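Long-range contact in L-iditol 2-dehydrogenase (PDB 4OH1), which probably oxidises L-iditol and related polyols with NAD+, as a zinc-binding member of the medium-chain alcohol dehydrogenase family: residues A[153-167]-A[298-312]. Sequence-based numbering, arbitrary orientation.
Sequences YALVEPLTVALSSAE and MIQGAWQFPKSIRMI. With ZN (zinc ion), chain B.
S308 presses into a hollow formed by V156, L159, T160 and L163, the knob-into-hole centre of a nearly perpendicular helix crossing in this zinc-dependent alcohol dehydrogenase fold: the axes of 156-167 and 305-311 pass 8.8 Å apart at 105°. The crossing lies where two folds meet, since 156-167 also packs on helix 184-194 of the Rossmann-type domain, while V156 and I309 touch strand 97-100 of the GroES-like sheet. A chi1 of 178° turns S308 OG toward V156 O, to which it donates at 2.9 Å, in the carbonyl plane and on a lone pair. V156 O also accepts from T160 N.

Beside the knob, T160 CG2 lies over one face of the F305 ring, a CH-pi contact 4.1 Å from the centroid, while V156 CG1 and E157 CG approach obliquely. At the start of 153-167, I312 sets CG2 over one face of the Y153 ring, 3.7 Å from the centroid; its CD1 touches both V156 CG2 and L159 CD2. Water 1 joins Y153 OH to I309 O.

E157 OE1 binds the zinc ion at 2.1 Å, alongside H74 and E75. The other carboxylate oxygen of E157, OE2, accepts from zinc-bound water 3 and from water 2, which also donates to Q300 O, linking the loop ahead of 305-311 to the metal site.

Near E167 the contact turns polar. Q304 folds at chi2 (-76°), and its NE2 donates to S164 OG (3.1 Å), tilted from the amide plane, and to E167 OE1 (3.0 Å), which lies in the amide plane while NE2 meets it from above the carboxylate plane. Q304 OE1 accepts from K307 NZ, probably helping fix the amide's orientation; NZ also forms a 2.8 Å salt bridge to the syn lone pair of E167 OE2.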
ATOM      1  N   TYR A 153      27.582  -0.044 -14.422  1.00 33.57           N
ATOM      2  CA  TYR A 153      27.066  -0.964 -13.371  1.00 31.29           C
ATOM      3  C   TYR A 153      27.796  -0.843 -12.062  1.00 31.02           C
ATOM      4  O   TYR A 153      27.336  -1.334 -11.056  1.00 33.15           O
ATOM      5  CB  TYR A 153      27.029  -2.421 -13.860  1.00 33.27           C
ATOM      6  CG  TYR A 153      25.911  -2.673 -14.872  1.00 32.34           C
ATOM      7  CD1 TYR A 153      26.062  -2.324 -16.184  1.00 32.66           C
ATOM      8  CD2 TYR A 153      24.713  -3.256 -14.491  1.00 31.39           C
ATOM      9  CE1 TYR A 153      25.036  -2.517 -17.091  1.00 32.89           C
ATOM     10  CE2 TYR A 153      23.721  -3.502 -15.400  1.00 31.52           C
ATOM     11  CZ  TYR A 153      23.883  -3.118 -16.696  1.00 32.36           C
ATOM     12  OH  TYR A 153      22.873  -3.320 -17.593  1.00 33.60           O
ATOM     13  N   ALA A 154      28.955  -0.203 -12.064  1.00 31.05           N
ATOM     14  CA  ALA A 154      29.583   0.166 -10.819  1.00 34.12           C
ATOM     15  C   ALA A 154      28.653   1.054  -9.960  1.00 34.46           C
ATOM     16  O   ALA A 154      28.841   1.186  -8.760  1.00 32.68           O
ATOM     17  CB  ALA A 154      30.851   0.922 -11.092  1.00 33.88           C
ATOM     18  N   LEU A 155      27.696   1.717 -10.592  1.00 35.23           N
ATOM     19  CA  LEU A 155      26.767   2.580  -9.841  1.00 33.11           C
ATOM     20  C   LEU A 155      25.537   1.857  -9.396  1.00 31.29           C
ATOM     21  O   LEU A 155      24.630   2.516  -8.922  1.00 33.08           O
ATOM     22  CB  LEU A 155      26.375   3.840 -10.628  1.00 31.87           C
ATOM     23  CG  LEU A 155      27.427   4.920 -10.360  1.00 36.18           C
ATOM     24  CD1 LEU A 155      28.873   4.478 -10.644  1.00 36.09           C
ATOM     25  CD2 LEU A 155      27.075   6.051 -11.269  1.00 40.11           C
ATOM     26  N   VAL A 156      25.484   0.529  -9.500  1.00 29.89           N
ATOM     27  CA  VAL A 156      24.322  -0.200  -9.014  1.00 27.57           C
ATOM     28  C   VAL A 156      23.969   0.062  -7.578  1.00 30.10           C
ATOM     29  O   VAL A 156      22.741   0.188  -7.237  1.00 31.59           O
ATOM     30  CB  VAL A 156      24.401  -1.714  -9.272  1.00 30.60           C
ATOM     31  CG1 VAL A 156      23.371  -2.475  -8.481  1.00 31.89           C
ATOM     32  CG2 VAL A 156      24.173  -2.011 -10.751  1.00 34.14           C
ATOM     33  N   GLU A 157      24.958   0.159  -6.702  1.00 31.81           N
ATOM     34  CA  GLU A 157      24.640   0.266  -5.271  1.00 32.33           C
ATOM     35  C   GLU A 157      24.079   1.654  -4.962  1.00 32.95           C
ATOM     36  O   GLU A 157      23.088   1.772  -4.258  1.00 28.51           O
ATOM     37  CB  GLU A 157      25.823  -0.065  -4.354  1.00 32.99           C
ATOM     38  CG  GLU A 157      25.492  -0.008  -2.811  1.00 32.49           C
ATOM     39  CD  GLU A 157      25.544   1.394  -2.242  1.00 36.34           C
ATOM     40  OE1 GLU A 157      26.212   2.244  -2.870  1.00 34.89           O
ATOM     41  OE2 GLU A 157      24.874   1.696  -1.220  1.00 35.22           O
ATOM     42  N   PRO A 158      24.709   2.707  -5.448  1.00 31.13           N
ATOM     43  CA  PRO A 158      24.070   3.976  -5.130  1.00 35.35           C
ATOM     44  C   PRO A 158      22.673   4.139  -5.767  1.00 35.07           C
ATOM     45  O   PRO A 158      21.811   4.757  -5.150  1.00 33.47           O
ATOM     46  CB  PRO A 158      25.046   5.020  -5.631  1.00 35.75           C
ATOM     47  CG  PRO A 158      25.969   4.336  -6.480  1.00 34.30           C
ATOM     48  CD  PRO A 158      26.023   2.907  -6.018  1.00 34.77           C
ATOM     49  N   LEU A 159      22.445   3.553  -6.941  1.00 35.17           N
ATOM     50  CA  LEU A 159      21.086   3.514  -7.522  1.00 31.16           C
ATOM     51  C   LEU A 159      20.106   2.827  -6.599  1.00 32.31           C
ATOM     52  O   LEU A 159      18.967   3.285  -6.492  1.00 32.02           O
ATOM     53  CB  LEU A 159      21.064   2.909  -8.900  1.00 30.48           C
ATOM     54  CG  LEU A 159      19.805   3.106  -9.737  1.00 31.25           C
ATOM     55  CD1 LEU A 159      19.583   4.638 -10.077  1.00 32.23           C
ATOM     56  CD2 LEU A 159      19.955   2.347 -10.995  1.00 32.30           C
ATOM     57  N   THR A 160      20.509   1.767  -5.887  1.00 30.57           N
ATOM     58  CA  THR A 160      19.597   1.204  -4.906  1.00 28.08           C
ATOM     59  C   THR A 160      19.179   2.178  -3.800  1.00 30.47           C
ATOM     60  O   THR A 160      18.085   2.073  -3.257  1.00 27.73           O
ATOM     61  CB  THR A 160      20.141  -0.047  -4.189  1.00 30.21           C
ATOM     62  OG1 THR A 160      21.269   0.306  -3.357  1.00 30.99           O
ATOM     63  CG2 THR A 160      20.545  -1.156  -5.189  1.00 30.28           C
ATOM     64  N   VAL A 161      20.105   3.020  -3.350  1.00 28.69           N
ATOM     65  CA  VAL A 161      19.795   4.019  -2.377  1.00 29.23           C
ATOM     66  C   VAL A 161      18.830   5.068  -2.948  1.00 29.47           C
ATOM     67  O   VAL A 161      17.880   5.484  -2.328  1.00 29.63           O
ATOM     68  CB  VAL A 161      21.084   4.721  -1.897  1.00 29.67           C
ATOM     69  CG1 VAL A 161      20.723   5.869  -0.976  1.00 30.80           C
ATOM     70  CG2 VAL A 161      21.970   3.750  -1.127  1.00 30.80           C
ATOM     71  N   ALA A 162      19.086   5.484  -4.167  1.00 30.27           N
ATOM     72  CA  ALA A 162      18.222   6.396  -4.816  1.00 28.36           C
ATOM     73  C   ALA A 162      16.840   5.795  -5.064  1.00 31.54           C
ATOM     74  O   ALA A 162      15.822   6.489  -4.832  1.00 29.01           O
ATOM     75  CB  ALA A 162      18.859   6.854  -6.094  1.00 29.96           C
ATOM     76  N   LEU A 163      16.782   4.528  -5.492  1.00 28.23           N
ATOM     77  CA  LEU A 163      15.511   3.865  -5.693  1.00 29.05           C
ATOM     78  C   LEU A 163      14.728   3.759  -4.407  1.00 30.06           C
ATOM     79  O   LEU A 163      13.523   3.984  -4.420  1.00 31.89           O
ATOM     80  CB  LEU A 163      15.673   2.451  -6.286  1.00 29.32           C
ATOM     81  CG  LEU A 163      15.984   2.415  -7.766  1.00 33.32           C
ATOM     82  CD1 LEU A 163      16.645   1.122  -8.127  1.00 34.73           C
ATOM     83  CD2 LEU A 163      14.749   2.538  -8.585  1.00 34.21           C
ATOM     84  N   SER A 164      15.372   3.412  -3.303  1.00 29.84           N
ATOM     85  CA  SER A 164      14.651   3.298  -2.037  1.00 34.28           C
ATOM     86  C   SER A 164      14.080   4.607  -1.523  1.00 30.95           C
ATOM     87  O   SER A 164      13.027   4.622  -0.928  1.00 28.25           O
ATOM     88  CB  SER A 164      15.559   2.798  -0.916  1.00 37.32           C
ATOM     89  OG  SER A 164      16.128   1.595  -1.345  1.00 45.15           O
ATOM     90  N   SER A 165      14.850   5.659  -1.672  1.00 27.16           N
ATOM     91  CA  SER A 165      14.463   6.976  -1.277  1.00 27.19           C
ATOM     92  C   SER A 165      13.310   7.458  -2.159  1.00 28.61           C
ATOM     93  O   SER A 165      12.323   7.967  -1.650  1.00 30.50           O
ATOM     94  CB  SER A 165      15.684   7.926  -1.399  1.00 31.11           C
ATOM     95  OG  SER A 165      16.676   7.493  -0.454  1.00 34.76           O
ATOM     96  N   ALA A 166      13.379   7.233  -3.456  1.00 29.39           N
ATOM     97  CA  ALA A 166      12.285   7.631  -4.334  1.00 30.26           C
ATOM     98  C   ALA A 166      11.018   6.911  -3.983  1.00 32.67           C
ATOM     99  O   ALA A 166       9.955   7.512  -3.938  1.00 32.28           O
ATOM    100  CB  ALA A 166      12.603   7.428  -5.794  1.00 30.17           C
ATOM    101  N   GLU A 167      11.129   5.638  -3.669  1.00 30.65           N
ATOM    102  CA  GLU A 167       9.969   4.874  -3.330  1.00 29.05           C
ATOM    103  C   GLU A 167       9.421   5.297  -2.024  1.00 30.11           C
ATOM    104  O   GLU A 167       8.223   5.328  -1.832  1.00 32.14           O
ATOM    105  CB  GLU A 167      10.327   3.393  -3.278  1.00 32.11           C
ATOM    106  CG  GLU A 167      10.535   2.848  -4.660  1.00 36.53           C
ATOM    107  CD  GLU A 167      11.091   1.425  -4.730  1.00 40.40           C
ATOM    108  OE1 GLU A 167      11.555   0.880  -3.698  1.00 38.98           O
ATOM    109  OE2 GLU A 167      11.073   0.861  -5.864  1.00 41.09           O
HETATM  110  N   MSE A 298      15.556   6.689   6.001  1.00 49.40           N
HETATM  111  CA  MSE A 298      15.943   5.695   4.990  1.00 50.84           C
HETATM  112  C   MSE A 298      17.347   5.128   5.353  1.00 53.93           C
HETATM  113  O   MSE A 298      18.356   5.860   5.297  1.00 51.43           O
HETATM  114  CB  MSE A 298      15.961   6.366   3.604  1.00 57.39           C
HETATM  115  CG  MSE A 298      15.411   5.496   2.444  1.00 59.29           C
HETATM  116 SE   MSE A 298      16.505   3.919   2.253  0.75 82.59          SE
HETATM  117  CE  MSE A 298      18.065   4.842   1.434  1.00 69.52           C
ATOM    118  N   ILE A 299      17.408   3.849   5.746  1.00 54.74           N
ATOM    119  CA  ILE A 299      18.720   3.161   5.880  1.00 59.53           C
ATOM    120  C   ILE A 299      18.941   1.935   4.955  1.00 57.69           C
ATOM    121  O   ILE A 299      18.271   0.889   5.056  1.00 50.31           O
ATOM    122  CB  ILE A 299      19.107   2.761   7.351  1.00 61.87           C
ATOM    123  CG1 ILE A 299      20.608   2.287   7.366  1.00 67.70           C
ATOM    124  CG2 ILE A 299      18.065   1.754   7.947  1.00 59.62           C
ATOM    125  CD1 ILE A 299      21.489   2.627   8.587  1.00 63.08           C
ATOM    126  N   GLN A 300      19.913   2.125   4.061  1.00 56.00           N
ATOM    127  CA  GLN A 300      20.505   1.100   3.170  1.00 59.18           C
ATOM    128  C   GLN A 300      19.633   0.712   1.996  1.00 54.05           C
ATOM    129  O   GLN A 300      20.156   0.609   0.893  1.00 57.47           O
ATOM    130  CB  GLN A 300      20.949  -0.174   3.911  1.00 57.60           C
ATOM    131  CG  GLN A 300      22.189  -0.017   4.755  1.00 60.37           C
ATOM    132  CD  GLN A 300      22.682  -1.346   5.336  1.00 62.33           C
ATOM    133  OE1 GLN A 300      22.352  -2.437   4.837  1.00 61.04           O
ATOM    134  NE2 GLN A 300      23.460  -1.253   6.403  1.00 61.62           N
ATOM    135  N   GLY A 301      18.337   0.509   2.220  1.00 44.06           N
ATOM    136  CA  GLY A 301      17.493  -0.147   1.214  1.00 44.34           C
ATOM    137  C   GLY A 301      17.558  -1.683   1.429  1.00 49.00           C
ATOM    138  O   GLY A 301      18.511  -2.209   2.062  1.00 49.91           O
ATOM    139  N   ALA A 302      16.551  -2.396   0.933  1.00 42.45           N
ATOM    140  CA  ALA A 302      16.443  -3.843   1.059  1.00 44.72           C
ATOM    141  C   ALA A 302      15.879  -4.420  -0.204  1.00 45.76           C
ATOM    142  O   ALA A 302      14.877  -3.891  -0.698  1.00 40.38           O
ATOM    143  CB  ALA A 302      15.474  -4.204   2.169  1.00 44.62           C
ATOM    144  N   TRP A 303      16.450  -5.531  -0.681  1.00 38.93           N
ATOM    145  CA  TRP A 303      15.951  -6.196  -1.868  1.00 37.64           C
ATOM    146  C   TRP A 303      15.944  -5.342  -3.127  1.00 32.39           C
ATOM    147  O   TRP A 303      15.109  -5.541  -3.961  1.00 35.71           O
ATOM    148  CB  TRP A 303      14.523  -6.680  -1.635  1.00 39.90           C
ATOM    149  CG  TRP A 303      14.366  -7.418  -0.318  1.00 42.53           C
ATOM    150  CD1 TRP A 303      13.481  -7.115   0.663  1.00 46.43           C
ATOM    151  CD2 TRP A 303      15.094  -8.585   0.144  1.00 42.62           C
ATOM    152  NE1 TRP A 303      13.617  -8.002   1.711  1.00 48.20           N
ATOM    153  CE2 TRP A 303      14.582  -8.923   1.406  1.00 44.14           C
ATOM    154  CE3 TRP A 303      16.118  -9.374  -0.389  1.00 44.28           C
ATOM    155  CZ2 TRP A 303      15.073  -9.994   2.153  1.00 45.96           C
ATOM    156  CZ3 TRP A 303      16.622 -10.432   0.375  1.00 45.44           C
ATOM    157  CH2 TRP A 303      16.091 -10.727   1.615  1.00 44.31           C
ATOM    158  N   GLN A 304      16.867  -4.407  -3.262  1.00 30.17           N
ATOM    159  CA  GLN A 304      16.839  -3.506  -4.385  1.00 29.44           C
ATOM    160  C   GLN A 304      17.792  -3.845  -5.510  1.00 31.03           C
ATOM    161  O   GLN A 304      17.755  -3.197  -6.582  1.00 27.79           O
ATOM    162  CB  GLN A 304      17.144  -2.078  -3.921  1.00 28.17           C
ATOM    163  CG  GLN A 304      16.183  -1.505  -2.903  1.00 34.68           C
ATOM    164  CD  GLN A 304      14.848  -1.082  -3.509  1.00 35.33           C
ATOM    165  OE1 GLN A 304      14.440  -1.550  -4.540  1.00 43.05           O
ATOM    166  NE2 GLN A 304      14.176  -0.246  -2.844  1.00 39.45           N
ATOM    167  N   PHE A 305      18.673  -4.797  -5.287  1.00 32.31           N
ATOM    168  CA  PHE A 305      19.764  -5.019  -6.252  1.00 29.44           C
ATOM    169  C   PHE A 305      19.298  -5.492  -7.634  1.00 28.03           C
ATOM    170  O   PHE A 305      19.682  -4.919  -8.653  1.00 27.27           O
ATOM    171  CB  PHE A 305      20.860  -5.891  -5.612  1.00 31.16           C
ATOM    172  CG  PHE A 305      21.989  -5.058  -4.950  1.00 33.75           C
ATOM    173  CD1 PHE A 305      21.819  -4.456  -3.693  1.00 36.81           C
ATOM    174  CD2 PHE A 305      23.186  -4.861  -5.593  1.00 35.21           C
ATOM    175  CE1 PHE A 305      22.838  -3.680  -3.121  1.00 34.11           C
ATOM    176  CE2 PHE A 305      24.197  -4.081  -5.017  1.00 36.74           C
ATOM    177  CZ  PHE A 305      24.011  -3.500  -3.792  1.00 33.03           C
ATOM    178  N   PRO A 306      18.412  -6.492  -7.698  1.00 27.72           N
ATOM    179  CA  PRO A 306      17.946  -6.947  -9.018  1.00 28.95           C
ATOM    180  C   PRO A 306      17.240  -5.816  -9.789  1.00 31.46           C
ATOM    181  O   PRO A 306      17.555  -5.569 -10.985  1.00 27.97           O
ATOM    182  CB  PRO A 306      17.022  -8.126  -8.675  1.00 29.26           C
ATOM    183  CG  PRO A 306      17.600  -8.625  -7.367  1.00 30.27           C
ATOM    184  CD  PRO A 306      17.939  -7.387  -6.627  1.00 28.38           C
ATOM    185  N   LYS A 307      16.387  -5.089  -9.068  1.00 29.82           N
ATOM    186  CA  LYS A 307      15.681  -3.891  -9.591  1.00 29.14           C
ATOM    187  C   LYS A 307      16.622  -2.849 -10.170  1.00 25.61           C
ATOM    188  O   LYS A 307      16.516  -2.356 -11.322  1.00 27.67           O
ATOM    189  CB  LYS A 307      14.808  -3.326  -8.469  1.00 31.14           C
ATOM    190  CG  LYS A 307      13.946  -2.149  -8.886  1.00 32.98           C
ATOM    191  CD  LYS A 307      13.335  -1.452  -7.741  1.00 31.88           C
ATOM    192  CE  LYS A 307      12.356  -2.317  -7.008  1.00 31.50           C
ATOM    193  NZ  LYS A 307      12.087  -1.707  -5.716  1.00 31.87           N
ATOM    194  N   SER A 308      17.593  -2.528  -9.379  1.00 25.85           N
ATOM    195  CA  SER A 308      18.583  -1.566  -9.791  1.00 28.41           C
ATOM    196  C   SER A 308      19.338  -1.999 -11.014  1.00 28.39           C
ATOM    197  O   SER A 308      19.606  -1.213 -11.958  1.00 29.95           O
ATOM    198  CB  SER A 308      19.529  -1.338  -8.612  1.00 30.90           C
ATOM    199  OG  SER A 308      20.544  -0.435  -8.968  1.00 30.22           O
ATOM    200  N   ILE A 309      19.707  -3.268 -11.031  1.00 29.93           N
ATOM    201  CA  ILE A 309      20.367  -3.819 -12.205  1.00 30.45           C
ATOM    202  C   ILE A 309      19.473  -3.709 -13.416  1.00 30.96           C
ATOM    203  O   ILE A 309      19.942  -3.316 -14.493  1.00 31.01           O
ATOM    204  CB  ILE A 309      20.773  -5.254 -11.926  1.00 32.61           C
ATOM    205  CG1 ILE A 309      21.932  -5.258 -10.923  1.00 34.23           C
ATOM    206  CG2 ILE A 309      21.145  -5.940 -13.179  1.00 32.09           C
ATOM    207  CD1 ILE A 309      22.263  -6.604 -10.339  1.00 33.99           C
ATOM    208  N   ARG A 310      18.164  -3.960 -13.254  1.00 31.37           N
ATOM    209  CA  ARG A 310      17.224  -3.799 -14.407  1.00 30.71           C
ATOM    210  C   ARG A 310      17.048  -2.361 -14.890  1.00 30.04           C
ATOM    211  O   ARG A 310      16.782  -2.139 -16.061  1.00 32.05           O
ATOM    212  CB  ARG A 310      15.888  -4.400 -14.111  1.00 29.76           C
ATOM    213  CG  ARG A 310      15.939  -5.899 -14.033  1.00 33.66           C
ATOM    214  CD  ARG A 310      14.544  -6.477 -14.016  1.00 31.85           C
ATOM    215  NE  ARG A 310      13.806  -6.136 -12.814  1.00 30.19           N
ATOM    216  CZ  ARG A 310      13.916  -6.793 -11.670  1.00 31.86           C
ATOM    217  NH1 ARG A 310      14.734  -7.827 -11.599  1.00 33.40           N
ATOM    218  NH2 ARG A 310      13.215  -6.449 -10.600  1.00 30.41           N
HETATM  219  N   MSE A 311      17.243  -1.393 -13.992  1.00 31.05           N
HETATM  220  CA  MSE A 311      17.107   0.039 -14.309  1.00 31.06           C
HETATM  221  C   MSE A 311      18.301   0.665 -15.025  1.00 30.57           C
HETATM  222  O   MSE A 311      18.208   1.693 -15.729  1.00 29.22           O
HETATM  223  CB  MSE A 311      16.907   0.816 -13.041  1.00 30.50           C
HETATM  224  CG  MSE A 311      15.572   0.557 -12.385  1.00 30.47           C
HETATM  225 SE   MSE A 311      14.039   1.071 -13.538  0.75 36.34          SE
HETATM  226  CE  MSE A 311      14.303   2.979 -13.919  1.00 35.21           C
ATOM    227  N   ILE A 312      19.449   0.072 -14.831  1.00 31.59           N
ATOM    228  CA  ILE A 312      20.664   0.650 -15.407  1.00 30.06           C
ATOM    229  C   ILE A 312      20.468   1.011 -16.857  1.00 30.39           C
ATOM    230  O   ILE A 312      20.764   2.144 -17.199  1.00 32.50           O
ATOM    231  CB  ILE A 312      21.912  -0.228 -15.224  1.00 30.19           C
ATOM    232  CG1 ILE A 312      22.257  -0.430 -13.745  1.00 28.80           C
ATOM    233  CG2 ILE A 312      23.088   0.339 -15.968  1.00 32.87           C
ATOM    234  CD1 ILE A 312      22.791   0.772 -13.060  1.00 32.57           C
TER
HETATM  235 ZN    ZN B 401      27.160   3.939  -2.077  0.75 49.76          ZN
HETATM  236  O   HOH W   1      20.751  -4.650 -16.663  1.00 33.19           O
HETATM  237  O   HOH W   2      23.228   0.621   0.610  1.00 44.88           O
HETATM  238  O   HOH W   3      25.880   3.631  -0.085  1.00 47.20           O
HETATM  239  O   HOH W   4      25.407   5.564  -2.141  1.00 38.82           O